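Local coordinates for pmbA-related protein (Thermotoga maritima, PDB 1VL4), which is of uncertain function but belongs to the peptidase U62 family, and so may be a metallopeptidase; a role in modulating DNA gyrase has also been proposed, at residues 274-280 / 416-422. Residue numbers count along the deposited sequence, not the author numbering.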
loop_
_atom_site.group_PDB
_atom_site.type_symbol
_atom_site.label_atom_id
_atom_site.label_comp_id
_atom_site.label_asym_id
_atom_site.label_seq_id
_atom_site.Cartn_x
_atom_site.Cartn_y
_atom_site.Cartn_z
ATOM N N GLN A 274 19.028 -16.300 26.592
ATOM C CA GLN A 274 17.613 -16.347 26.993
ATOM C C GLN A 274 16.868 -15.065 26.706
ATOM O O GLN A 274 16.763 -14.170 27.551
ATOM C CB GLN A 274 17.469 -16.685 28.471
ATOM C CG GLN A 274 17.647 -18.138 28.738
ATOM C CD GLN A 274 16.368 -18.794 29.091
ATOM O OE1 GLN A 274 15.375 -18.690 28.370
ATOM N NE2 GLN A 274 16.360 -19.464 30.238
ATOM N N VAL A 275 16.345 -14.992 25.502
ATOM C CA VAL A 275 15.615 -13.834 25.057
ATOM C C VAL A 275 14.186 -13.833 25.590
ATOM O O VAL A 275 13.587 -12.783 25.860
ATOM C CB VAL A 275 15.653 -13.785 23.528
ATOM C CG1 VAL A 275 14.564 -12.894 22.965
ATOM C CG2 VAL A 275 17.017 -13.313 23.103
ATOM N N GLY A 276 13.617 -15.024 25.701
ATOM C CA GLY A 276 12.291 -15.143 26.249
ATOM C C GLY A 276 12.244 -15.944 27.522
ATOM O O GLY A 276 13.225 -16.566 27.953
ATOM N N ASN A 277 11.062 -15.942 28.109
ATOM C CA ASN A 277 10.763 -16.820 29.239
ATOM C C ASN A 277 10.926 -18.289 28.815
ATOM O O ASN A 277 10.683 -18.620 27.670
ATOM C CB ASN A 277 9.341 -16.565 29.698
ATOM C CG ASN A 277 9.061 -17.170 31.022
ATOM O OD1 ASN A 277 8.804 -18.365 31.120
ATOM N ND2 ASN A 277 9.127 -16.366 32.051
ATOM N N PRO A 278 11.422 -19.143 29.714
ATOM C CA PRO A 278 11.479 -20.570 29.459
ATOM C C PRO A 278 10.203 -21.205 28.943
ATOM O O PRO A 278 10.288 -22.205 28.194
ATOM C CB PRO A 278 11.831 -21.155 30.804
ATOM C CG PRO A 278 12.742 -20.122 31.401
ATOM C CD PRO A 278 12.095 -18.789 30.968
ATOM N N ALA A 279 9.051 -20.626 29.323
ATOM C CA ALA A 279 7.744 -21.063 28.814
ATOM C C ALA A 279 7.522 -20.829 27.315
ATOM O O ALA A 279 6.590 -21.382 26.756
ATOM C CB ALA A 279 6.620 -20.414 29.598
ATOM N N VAL A 280 8.373 -20.049 26.653
ATOM C CA VAL A 280 8.080 -19.564 25.327
ATOM C C VAL A 280 8.963 -20.281 24.311
ATOM O O VAL A 280 10.177 -20.171 24.397
ATOM C CB VAL A 280 8.322 -18.068 25.224
ATOM C CG1 VAL A 280 8.276 -17.573 23.716
ATOM C CG2 VAL A 280 7.320 -17.331 26.064
ATOM N N LEU A 416 8.235 -11.029 25.812
ATOM C CA LEU A 416 8.627 -12.415 25.671
ATOM C C LEU A 416 9.206 -12.940 26.959
ATOM O O LEU A 416 8.946 -14.098 27.312
ATOM C CB LEU A 416 9.645 -12.640 24.528
ATOM C CG LEU A 416 9.139 -12.417 23.097
ATOM C CD1 LEU A 416 10.267 -12.545 22.048
ATOM C CD2 LEU A 416 7.963 -13.330 22.773
ATOM N N ARG A 417 9.992 -12.096 27.655
ATOM C CA ARG A 417 10.570 -12.482 28.945
ATOM C C ARG A 417 9.518 -12.708 30.009
ATOM O O ARG A 417 9.710 -13.533 30.880
ATOM C CB ARG A 417 11.551 -11.425 29.509
ATOM C CG ARG A 417 12.848 -11.243 28.754
ATOM C CD ARG A 417 13.790 -12.400 28.978
ATOM N NE ARG A 417 14.416 -12.346 30.299
ATOM C CZ ARG A 417 14.977 -13.383 30.917
ATOM N NH1 ARG A 417 15.524 -13.202 32.107
ATOM N NH2 ARG A 417 14.970 -14.602 30.372
ATOM N N LYS A 418 8.433 -11.943 29.955
ATOM C CA LYS A 418 7.387 -11.956 30.975
ATOM C C LYS A 418 6.206 -12.848 30.631
ATOM O O LYS A 418 5.218 -12.873 31.340
ATOM C CB LYS A 418 6.904 -10.532 31.204
ATOM C CG LYS A 418 8.008 -9.665 31.838
ATOM C CD LYS A 418 7.521 -8.286 32.263
ATOM C CE LYS A 418 7.167 -7.378 31.084
ATOM N NZ LYS A 418 6.803 -6.006 31.602
ATOM N N ILE A 419 6.283 -13.589 29.540
ATOM C CA ILE A 419 5.231 -14.608 29.321
ATOM C C ILE A 419 5.475 -15.769 30.316
ATOM O O ILE A 419 6.428 -16.518 30.189
ATOM C CB ILE A 419 5.144 -15.081 27.866
ATOM C CG1 ILE A 419 4.620 -13.931 26.974
ATOM C CG2 ILE A 419 4.184 -16.296 27.754
ATOM C CD1 ILE A 419 4.860 -14.128 25.444
ATOM N N VAL A 420 4.626 -15.872 31.323
ATOM C CA VAL A 420 4.808 -16.893 32.340
ATOM C C VAL A 420 3.946 -18.153 32.122
ATOM O O VAL A 420 4.266 -19.205 32.644
ATOM C CB VAL A 420 4.593 -16.295 33.790
ATOM C CG1 VAL A 420 5.581 -15.172 34.040
ATOM C CG2 VAL A 420 3.159 -15.805 34.019
ATOM N N LEU A 421 2.863 -18.035 31.361
ATOM C CA LEU A 421 2.005 -19.165 31.012
ATOM C C LEU A 421 1.404 -19.001 29.642
ATOM O O LEU A 421 0.978 -17.901 29.272
ATOM C CB LEU A 421 0.842 -19.282 31.986
ATOM C CG LEU A 421 1.006 -19.925 33.357
ATOM C CD1 LEU A 421 -0.313 -19.719 34.121
ATOM C CD2 LEU A 421 1.392 -21.415 33.251
ATOM N N VAL A 422 1.332 -20.124 28.917
ATOM C CA VAL A 422 0.896 -20.184 27.523
ATOM C C VAL A 422 -0.314 -21.115 27.434
ATOM O O VAL A 422 -0.301 -22.213 27.961
ATOM C CB VAL A 422 2.046 -20.673 26.613
ATOM C CG1 VAL A 422 1.665 -20.676 25.148
ATOM C CG2 VAL A 422 3.316 -19.791 26.843
#
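Two hydrogen bonds, both donated by Asn277, join loop 274-280 to the end of helix 412-417. Asn277 N meets Leu416 O at 2.9 Å and almost straight on. Asn277 ND2 reaches Arg417 O at 3.1 Å. Both carbonyls lie in the last turn of the helix, so the loop supplies them with donors where the helix runs out. The other end of the same amide holds the loop in shape. Asn277 OD1 accepts from Ala279 N at 2.9 Å, an Asx turn. It overlaps a type I turn closed by Val280 N to Asn277 O, also 2.9 Å.

Apolar contacts flank the polar centre. Val280 CG2 packs on Ile419 CB at 3.6 Å, and Val280 CG1 lies 4.4 Å from Leu416 CD2. Further along, Ala279 CB lies 4.3 Å from Val422 CG2. Val280 and Val422 both also touch Leu348 of strand 345-348.

Arg417 folds back along the loop. Arg417 CD is 3.1 Å from Val275 O, and Gly276 O lies at the guanidinium edge.

Strand 419-422 pairs with strand 437-444. Asn277, which also closes the Asx turn, caps the last carbonyls of helix 412-417. It thus ties the loop before strand 282-285 to the helix end leading into another sheet of the C-terminal PmbA/TldA region.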